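Local coordinates for protein mandelate racemase/muconate lactonizing enzyme (Polaromonas sp., PDB 2OG9) that probably interconverts the enantiomers of mandelate or a related hydroxy acid, as a racemase of the enolase superfamily, at residues S21-P26 with G369-W374; I47-A52 with L63-S68; L343-I348 with G364-G369. All coordinates share one frame; numbering follows the deposited sequence.

Interaction 1. Residues S21-P26 with G369-W374; sequences SSCYLP and GQVKAW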
loop_
_atom_site.group_PDB
_atom_site.type_symbol
_atom_site.label_atom_id
_atom_site.label_comp_id
_atom_site.label_asym_id
_atom_site.label_seq_id
_atom_site.Cartn_x
_atom_site.Cartn_y
_atom_site.Cartn_z
ATOM N N SER A 21 19.925 -39.351 -22.037
ATOM C CA SER A 21 20.086 -40.587 -21.290
ATOM C C SER A 21 19.459 -40.440 -19.916
ATOM O O SER A 21 19.612 -39.402 -19.277
ATOM C CB SER A 21 21.578 -40.900 -21.099
ATOM O OG SER A 21 22.314 -40.737 -22.295
ATOM N N SER A 22 18.761 -41.478 -19.467
ATOM C CA SER A 22 18.156 -41.480 -18.141
ATOM C C SER A 22 19.008 -42.445 -17.327
ATOM O O SER A 22 18.909 -43.662 -17.473
ATOM C CB SER A 22 16.707 -41.961 -18.197
ATOM O OG SER A 22 16.089 -41.820 -16.925
ATOM N N CYS A 23 19.850 -41.876 -16.475
ATOM C CA CYS A 23 20.778 -42.634 -15.648
ATOM C C CYS A 23 20.354 -42.699 -14.185
ATOM O O CYS A 23 20.152 -41.671 -13.548
ATOM C CB CYS A 23 22.160 -41.988 -15.774
ATOM S SG CYS A 23 23.436 -42.682 -14.729
ATOM N N TYR A 24 20.221 -43.909 -13.648
ATOM C CA TYR A 24 19.820 -44.066 -12.253
ATOM C C TYR A 24 21.008 -44.277 -11.330
ATOM O O TYR A 24 21.606 -45.356 -11.287
ATOM C CB TYR A 24 18.817 -45.209 -12.115
ATOM C CG TYR A 24 17.453 -44.823 -12.632
ATOM C CD1 TYR A 24 16.437 -44.441 -11.756
ATOM C CD2 TYR A 24 17.194 -44.783 -14.002
ATOM C CE1 TYR A 24 15.196 -44.027 -12.233
ATOM C CE2 TYR A 24 15.957 -44.368 -14.489
ATOM C CZ TYR A 24 14.965 -43.995 -13.598
ATOM O OH TYR A 24 13.735 -43.602 -14.074
ATOM N N LEU A 25 21.340 -43.215 -10.604
ATOM C CA LEU A 25 22.451 -43.198 -9.662
ATOM C C LEU A 25 22.087 -43.893 -8.355
ATOM O O LEU A 25 21.225 -43.425 -7.609
ATOM C CB LEU A 25 22.844 -41.747 -9.368
ATOM C CG LEU A 25 23.891 -41.491 -8.284
ATOM C CD1 LEU A 25 25.228 -42.068 -8.722
ATOM C CD2 LEU A 25 24.008 -39.986 -8.039
ATOM N N PRO A 26 22.733 -45.030 -8.061
ATOM C CA PRO A 26 22.417 -45.724 -6.812
ATOM C C PRO A 26 23.117 -45.006 -5.664
ATOM O O PRO A 26 24.253 -44.557 -5.811
ATOM C CB PRO A 26 22.968 -47.125 -7.057
ATOM C CG PRO A 26 24.185 -46.849 -7.861
ATOM C CD PRO A 26 23.717 -45.789 -8.853
ATOM N N GLY A 369 32.610 -44.032 -16.994
ATOM C CA GLY A 369 32.235 -45.284 -17.623
ATOM C C GLY A 369 31.076 -45.950 -16.905
ATOM O O GLY A 369 30.389 -46.793 -17.480
ATOM N N GLN A 370 30.856 -45.570 -15.649
ATOM C CA GLN A 370 29.772 -46.129 -14.842
ATOM C C GLN A 370 28.386 -45.711 -15.313
ATOM O O GLN A 370 27.408 -46.426 -15.088
ATOM C CB GLN A 370 29.938 -45.717 -13.376
ATOM C CG GLN A 370 30.738 -46.693 -12.537
ATOM C CD GLN A 370 29.919 -47.904 -12.114
ATOM O OE1 GLN A 370 29.265 -48.549 -12.936
ATOM N NE2 GLN A 370 29.956 -48.219 -10.824
ATOM N N VAL A 371 28.298 -44.553 -15.959
ATOM C CA VAL A 371 27.015 -44.048 -16.440
ATOM C C VAL A 371 26.309 -45.047 -17.353
ATOM O O VAL A 371 25.103 -45.271 -17.229
ATOM C CB VAL A 371 27.196 -42.711 -17.191
ATOM C CG1 VAL A 371 25.884 -42.283 -17.833
ATOM C CG2 VAL A 371 27.670 -41.641 -16.221
ATOM N N LYS A 372 27.066 -45.650 -18.263
ATOM C CA LYS A 372 26.507 -46.620 -19.195
ATOM C C LYS A 372 25.751 -47.723 -18.457
ATOM O O LYS A 372 24.597 -48.011 -18.768
ATOM C CB LYS A 372 27.630 -47.230 -20.047
ATOM C CG LYS A 372 27.220 -48.400 -20.941
ATOM C CD LYS A 372 26.531 -47.972 -22.235
ATOM C CE LYS A 372 25.106 -47.495 -22.009
ATOM N NZ LYS A 372 24.408 -47.206 -23.297
ATOM N N ALA A 373 26.399 -48.325 -17.467
ATOM C CA ALA A 373 25.796 -49.404 -16.697
ATOM C C ALA A 373 24.536 -48.993 -15.932
ATOM O O ALA A 373 23.689 -49.832 -15.624
ATOM C CB ALA A 373 26.817 -49.970 -15.726
ATOM N N TRP A 374 24.408 -47.708 -15.623
ATOM C CA TRP A 374 23.249 -47.238 -14.871
ATOM C C TRP A 374 22.163 -46.612 -15.735
ATOM O O TRP A 374 21.134 -46.167 -15.222
ATOM C CB TRP A 374 23.682 -46.234 -13.800
ATOM C CG TRP A 374 24.551 -46.810 -12.717
ATOM C CD1 TRP A 374 24.535 -48.092 -12.239
ATOM C CD2 TRP A 374 25.502 -46.098 -11.918
ATOM N NE1 TRP A 374 25.413 -48.219 -11.189
ATOM C CE2 TRP A 374 26.020 -47.009 -10.970
ATOM C CE3 TRP A 374 25.963 -44.774 -11.906
ATOM C CZ2 TRP A 374 26.979 -46.639 -10.020
ATOM C CZ3 TRP A 374 26.919 -44.406 -10.958
ATOM C CH2 TRP A 374 27.414 -45.337 -10.030
#
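C23 meets both V371 and W374 through its sulfur. With SG anti to the backbone N (chi1 175°), it lies 3.7 Å from W374 CB, near the plane of the indole at its edge, and V371 CG1 is another neighbour. The C23 CA also approaches W374 O, a CA-H...O contact beside the main polar link.

That link comes at the next residue: Y24 N donates to W374 O over 2.9 Å with an N-H...O angle of 167°. It is nearly straight at the hydrogen, although the nitrogen stands well above the carbonyl plane. Y24 O faces back, 3.4 Å from W374 CB, while the phenol turns from the contact and forms a cation-pi pair with R376.

L25 crosses the indole obliquely and sets CD1 3.7 Å from W374 CZ3. P26 then lies over one face of the indole: its CD is 3.5 Å from the centroid of the six-membered ring and 16° off the normal, a CH-pi contact. Q370 O stands over the opposite face, offset toward the rim, so the indole is held between a proline and a carbonyl.

The short helix 370-374 leads directly into strand 375-382, which pairs antiparallel with strand 15-26. This return of the C-terminal chain to the N-terminal sheet is characteristic of the capping domain in the enolase superfamily.

Interaction 2. Residues I47-A52 with L63-S68; sequences IAILFA and LGFSYS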
loop_
_atom_site.group_PDB
_atom_site.type_symbol
_atom_site.label_atom_id
_atom_site.label_comp_id
_atom_site.label_asym_id
_atom_site.label_seq_id
_atom_site.Cartn_x
_atom_site.Cartn_y
_atom_site.Cartn_z
ATOM N N ILE A 47 18.850 -41.800 -7.389
ATOM C CA ILE A 47 18.476 -40.515 -7.971
ATOM C C ILE A 47 18.515 -40.652 -9.490
ATOM O O ILE A 47 19.513 -41.110 -10.054
ATOM C CB ILE A 47 19.441 -39.387 -7.537
ATOM C CG1 ILE A 47 19.363 -39.189 -6.024
ATOM C CG2 ILE A 47 19.077 -38.084 -8.249
ATOM C CD1 ILE A 47 20.303 -38.121 -5.497
ATOM N N ALA A 48 17.423 -40.269 -10.148
ATOM C CA ALA A 48 17.348 -40.353 -11.601
ATOM C C ALA A 48 17.989 -39.118 -12.221
ATOM O O ALA A 48 17.558 -37.999 -11.959
ATOM C CB ALA A 48 15.886 -40.470 -12.042
ATOM N N ILE A 49 19.013 -39.318 -13.044
ATOM C CA ILE A 49 19.696 -38.198 -13.680
ATOM C C ILE A 49 19.403 -38.191 -15.176
ATOM O O ILE A 49 19.517 -39.221 -15.834
ATOM C CB ILE A 49 21.237 -38.301 -13.511
ATOM C CG1 ILE A 49 21.608 -38.511 -12.036
ATOM C CG2 ILE A 49 21.900 -37.055 -14.079
ATOM C CD1 ILE A 49 21.306 -37.335 -11.135
ATOM N N LEU A 50 19.009 -37.041 -15.710
ATOM C CA LEU A 50 18.754 -36.936 -17.144
ATOM C C LEU A 50 19.927 -36.213 -17.792
ATOM O O LEU A 50 20.147 -35.031 -17.546
ATOM C CB LEU A 50 17.465 -36.156 -17.429
ATOM C CG LEU A 50 17.260 -35.801 -18.908
ATOM C CD1 LEU A 50 17.068 -37.077 -19.708
ATOM C CD2 LEU A 50 16.061 -34.878 -19.069
ATOM N N PHE A 51 20.697 -36.931 -18.603
ATOM C CA PHE A 51 21.830 -36.329 -19.287
ATOM C C PHE A 51 21.442 -35.930 -20.705
ATOM O O PHE A 51 20.718 -36.655 -21.389
ATOM C CB PHE A 51 23.005 -37.312 -19.359
ATOM C CG PHE A 51 23.742 -37.484 -18.063
ATOM C CD1 PHE A 51 24.493 -36.439 -17.530
ATOM C CD2 PHE A 51 23.685 -38.693 -17.372
ATOM C CE1 PHE A 51 25.180 -36.596 -16.322
ATOM C CE2 PHE A 51 24.367 -38.859 -16.163
ATOM C CZ PHE A 51 25.115 -37.807 -15.640
ATOM N N ALA A 52 21.915 -34.766 -21.132
ATOM C CA ALA A 52 21.664 -34.284 -22.480
ATOM C C ALA A 52 23.014 -33.956 -23.092
ATOM O O ALA A 52 23.844 -33.274 -22.472
ATOM C CB ALA A 52 20.786 -33.037 -22.455
ATOM N N LEU A 63 27.419 -30.755 -22.576
ATOM C CA LEU A 63 26.826 -31.757 -21.709
ATOM C C LEU A 63 26.079 -31.042 -20.592
ATOM O O LEU A 63 26.595 -30.091 -20.003
ATOM C CB LEU A 63 27.911 -32.650 -21.096
ATOM C CG LEU A 63 27.478 -33.665 -20.026
ATOM C CD1 LEU A 63 26.522 -34.688 -20.617
ATOM C CD2 LEU A 63 28.719 -34.369 -19.464
ATOM N N GLY A 64 24.867 -31.499 -20.306
ATOM C CA GLY A 64 24.075 -30.894 -19.250
ATOM C C GLY A 64 23.238 -31.957 -18.577
ATOM O O GLY A 64 23.223 -33.112 -19.019
ATOM N N PHE A 65 22.538 -31.596 -17.506
ATOM C CA PHE A 65 21.706 -32.580 -16.834
ATOM C C PHE A 65 20.664 -31.958 -15.925
ATOM O O PHE A 65 20.745 -30.786 -15.577
ATOM C CB PHE A 65 22.584 -33.555 -16.029
ATOM C CG PHE A 65 23.274 -32.933 -14.840
ATOM C CD1 PHE A 65 22.649 -32.902 -13.596
ATOM C CD2 PHE A 65 24.541 -32.378 -14.965
ATOM C CE1 PHE A 65 23.276 -32.328 -12.489
ATOM C CE2 PHE A 65 25.180 -31.799 -13.865
ATOM C CZ PHE A 65 24.541 -31.776 -12.622
ATOM N N SER A 66 19.659 -32.754 -15.590
ATOM C CA SER A 66 18.613 -32.355 -14.662
ATOM C C SER A 66 18.460 -33.618 -13.826
ATOM O O SER A 66 19.165 -34.605 -14.071
ATOM C CB SER A 66 17.307 -31.990 -15.386
ATOM O OG SER A 66 16.813 -33.060 -16.170
ATOM N N TYR A 67 17.568 -33.615 -12.845
ATOM C CA TYR A 67 17.427 -34.790 -12.005
ATOM C C TYR A 67 16.077 -34.832 -11.311
ATOM O O TYR A 67 15.327 -33.857 -11.316
ATOM C CB TYR A 67 18.530 -34.789 -10.941
ATOM C CG TYR A 67 18.271 -33.810 -9.816
ATOM C CD1 TYR A 67 17.590 -34.204 -8.668
ATOM C CD2 TYR A 67 18.653 -32.476 -9.926
ATOM C CE1 TYR A 67 17.294 -33.296 -7.655
ATOM C CE2 TYR A 67 18.361 -31.556 -8.919
ATOM C CZ TYR A 67 17.679 -31.975 -7.787
ATOM O OH TYR A 67 17.369 -31.078 -6.789
ATOM N N SER A 68 15.785 -35.977 -10.710
ATOM C CA SER A 68 14.558 -36.170 -9.961
ATOM C C SER A 68 14.883 -37.030 -8.754
ATOM O O SER A 68 15.506 -38.086 -8.884
ATOM C CB SER A 68 13.494 -36.892 -10.794
ATOM O OG SER A 68 13.177 -36.176 -11.968
#
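An antiparallel beta hairpin of the N-terminal capping domain pairs I47-A52 with L63-S68, the strand axes lying 4.6 Å apart at closest approach. Six backbone bonds fix the register. They form two by two in the hydrogen-bonded pairs A48/S68, L50/S66 and A52/G64. The shortest runs 2.9 Å from L50 N to S66 O. The longest spans 3.2 Å from A48 N to S68 O. I49/Y67 and F51/F65 are the non-hydrogen-bonded pairs between them, and there CA-H...O contacts add to the ladder, as from F65 CA to L50 O.

I49, F51, F65 and Y67 share one face of the sheet. I49 CD1 rests 3.8 Å from Y67 CB, the two side chains crossing obliquely. F51 and F65 run side by side in the same direction, with F51 CD1 3.8 Å from F65 CB. I49 CG2 lies over one face of the F51 ring, offset toward the rim, while L63 CD1 comes within 4.1 Å of F51 CD1. The Y67 ring leads away from strand 46-56, and its OH is hydrogen-bonded to D288 OD2 and R291 NH2, which ties the hairpin to the C-terminal, barrel-bearing part of the chain.

The other face carries A48, L50, A52, S66 and S68 and is covered by helices 73-83 and 114-133. S66 OG is buried there and hydrogen-bonded to Q76 OE1; its chi1 of 58° places it between the backbone N and the carbonyl carbon, 3.4 Å from L50 CB.

Interaction 3. Residues L343-I348 with G364-G369; sequences LFNERI and GLTLSG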
loop_
_atom_site.group_PDB
_atom_site.type_symbol
_atom_site.label_atom_id
_atom_site.label_comp_id
_atom_site.label_asym_id
_atom_site.label_seq_id
_atom_site.Cartn_x
_atom_site.Cartn_y
_atom_site.Cartn_z
ATOM N N LEU A 343 29.282 -40.250 -11.363
ATOM C CA LEU A 343 28.811 -39.970 -12.718
ATOM C C LEU A 343 29.839 -39.279 -13.598
ATOM O O LEU A 343 29.743 -39.329 -14.824
ATOM C CB LEU A 343 27.566 -39.078 -12.668
ATOM C CG LEU A 343 26.322 -39.536 -11.907
ATOM C CD1 LEU A 343 25.326 -38.382 -11.854
ATOM C CD2 LEU A 343 25.703 -40.751 -12.586
ATOM N N PHE A 344 30.813 -38.626 -12.973
ATOM C CA PHE A 344 31.819 -37.870 -13.703
ATOM C C PHE A 344 33.261 -38.317 -13.479
ATOM O O PHE A 344 33.569 -39.003 -12.509
ATOM C CB PHE A 344 31.684 -36.396 -13.330
ATOM C CG PHE A 344 30.262 -35.907 -13.340
ATOM C CD1 PHE A 344 29.527 -35.896 -14.521
ATOM C CD2 PHE A 344 29.649 -35.492 -12.162
ATOM C CE1 PHE A 344 28.194 -35.480 -14.532
ATOM C CE2 PHE A 344 28.315 -35.073 -12.161
ATOM C CZ PHE A 344 27.587 -35.068 -13.350
ATOM N N ASN A 345 34.137 -37.900 -14.387
ATOM C CA ASN A 345 35.553 -38.235 -14.317
ATOM C C ASN A 345 36.322 -37.151 -13.583
ATOM O O ASN A 345 37.483 -37.341 -13.236
ATOM C CB ASN A 345 36.124 -38.381 -15.724
ATOM C CG ASN A 345 35.454 -39.482 -16.507
ATOM O OD1 ASN A 345 35.045 -39.288 -17.657
ATOM N ND2 ASN A 345 35.336 -40.649 -15.893
ATOM N N GLU A 346 35.665 -36.020 -13.339
ATOM C CA GLU A 346 36.294 -34.886 -12.667
ATOM C C GLU A 346 35.842 -34.749 -11.213
ATOM O O GLU A 346 34.837 -35.327 -10.815
ATOM C CB GLU A 346 35.979 -33.594 -13.424
ATOM C CG GLU A 346 36.433 -33.571 -14.888
ATOM C CD GLU A 346 35.558 -34.411 -15.800
ATOM O OE1 GLU A 346 34.437 -34.784 -15.391
ATOM O OE2 GLU A 346 35.983 -34.690 -16.941
ATOM N N ARG A 347 36.580 -33.971 -10.426
ATOM C CA ARG A 347 36.246 -33.785 -9.016
ATOM C C ARG A 347 36.439 -32.347 -8.559
ATOM O O ARG A 347 37.235 -31.602 -9.130
ATOM C CB ARG A 347 37.112 -34.701 -8.141
ATOM C CG ARG A 347 36.850 -36.187 -8.313
ATOM C CD ARG A 347 35.553 -36.600 -7.636
ATOM N NE ARG A 347 35.288 -38.034 -7.734
ATOM C CZ ARG A 347 34.855 -38.655 -8.831
ATOM N NH1 ARG A 347 34.626 -37.975 -9.950
ATOM N NH2 ARG A 347 34.634 -39.963 -8.805
ATOM N N ILE A 348 35.698 -31.970 -7.523
ATOM C CA ILE A 348 35.788 -30.631 -6.955
ATOM C C ILE A 348 36.842 -30.667 -5.850
ATOM O O ILE A 348 36.935 -31.643 -5.105
ATOM C CB ILE A 348 34.441 -30.194 -6.329
ATOM C CG1 ILE A 348 33.351 -30.139 -7.408
ATOM C CG2 ILE A 348 34.602 -28.850 -5.638
ATOM C CD1 ILE A 348 33.586 -29.093 -8.477
ATOM N N GLY A 364 33.162 -28.432 -17.084
ATOM C CA GLY A 364 34.319 -29.211 -16.682
ATOM C C GLY A 364 33.935 -30.626 -16.288
ATOM O O GLY A 364 34.549 -31.225 -15.399
ATOM N N LEU A 365 32.919 -31.165 -16.954
ATOM C CA LEU A 365 32.440 -32.510 -16.660
ATOM C C LEU A 365 32.350 -33.410 -17.890
ATOM O O LEU A 365 31.987 -32.959 -18.980
ATOM C CB LEU A 365 31.046 -32.446 -16.018
ATOM C CG LEU A 365 30.848 -31.653 -14.722
ATOM C CD1 LEU A 365 29.353 -31.548 -14.438
ATOM C CD2 LEU A 365 31.574 -32.327 -13.557
ATOM N N THR A 366 32.683 -34.683 -17.694
ATOM C CA THR A 366 32.591 -35.699 -18.739
ATOM C C THR A 366 32.017 -36.931 -18.050
ATOM O O THR A 366 32.307 -37.180 -16.879
ATOM C CB THR A 366 33.967 -36.045 -19.366
ATOM O OG1 THR A 366 34.889 -36.416 -18.335
ATOM C CG2 THR A 366 34.512 -34.857 -20.150
ATOM N N LEU A 367 31.195 -37.690 -18.762
ATOM C CA LEU A 367 30.559 -38.870 -18.189
ATOM C C LEU A 367 31.522 -40.016 -17.919
ATOM O O LEU A 367 32.333 -40.369 -18.771
ATOM C CB LEU A 367 29.446 -39.357 -19.113
ATOM C CG LEU A 367 28.386 -38.307 -19.446
ATOM C CD1 LEU A 367 27.397 -38.870 -20.467
ATOM C CD2 LEU A 367 27.672 -37.899 -18.168
ATOM N N SER A 368 31.416 -40.602 -16.730
ATOM C CA SER A 368 32.277 -41.714 -16.358
ATOM C C SER A 368 31.799 -42.983 -17.059
ATOM O O SER A 368 30.718 -43.011 -17.648
ATOM C CB SER A 368 32.241 -41.929 -14.846
ATOM O OG SER A 368 30.994 -42.475 -14.442
ATOM N N GLY A 369 32.610 -44.032 -16.994
ATOM C CA GLY A 369 32.235 -45.284 -17.623
ATOM C C GLY A 369 31.076 -45.950 -16.905
ATOM O O GLY A 369 30.389 -46.793 -17.480
#
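E346 and T366 make the main polar link, with both oxygens of one carboxylate engaged. T366 N donates to E346 OE1 over 2.9 Å, meeting it on the syn side but 34° out of the carboxylate plane. T366 OG1 donates to E346 OE2; at 2.5 Å this bond is very short, and its exact length is doubtful. N345 N adds a weak bond to the same OE1. E346 CG lies beside its own backbone N, anti to the carbonyl carbon (chi1 -59°), and comes 3.1 Å from G364 O. An alanine here would probably leave T366 N and T366 OG1 without their carboxylate acceptor and the threonine side chain freer to turn.

Backbone bonds continue the link on the L343 side. S368 N reaches L343 O over 2.8 Å with an N-H...O angle of 166°, and N345 N gives a longer bond to T366 O. S368 OG is hydrogen-bonded to P342 O and weakly caps Q370 N at the start of helix 370-374.

F344 and L367 form a single backbone bridge rather than a ladder, so these are two loops laid together; the second, 364-369, runs on through helix 370-374 into strand 375-382 of the capping-domain sheet, as in the enolase-superfamily fold. R347 NH1 steadies the first loop by donating to both F344 O and E346 O.

An apolar cluster adjoins these bonds. The F344 ring is held between L343 CB over one face and L365 CD1 over the opposite one, the latter 4.1 Å from the ring centroid. T366 O sits in plane at its edge. L365 CD2 comes 3.8 Å from F344 CG, and L367 CD2 is 4.4 Å from F344 CE1, where F51 of strand 46-56 also packs on both residues.

Interaction 2 is the buried one of the three, and its regular backbone ladder differs from the single Y24 N bond of interaction 1 and the mixed carboxylate and backbone bonds of interaction 3, both only partly buried. Interactions 1 and 2 belong to one sheet: strands 15-26 and 46-56 are neighbours, with C23 O 2.7 Å from I49 N. Interaction 3 supplies loops that lie against this sheet, and it meets interaction 1 at G369. L343 packs on C23, L25 and I49, bringing all three contacts together, while F51 CE1 lies 3.4 Å from L367 CD2. Aromatic packing recurs throughout, but exposed P26 and T366 place the edges of interactions 1 and 3 at the surface.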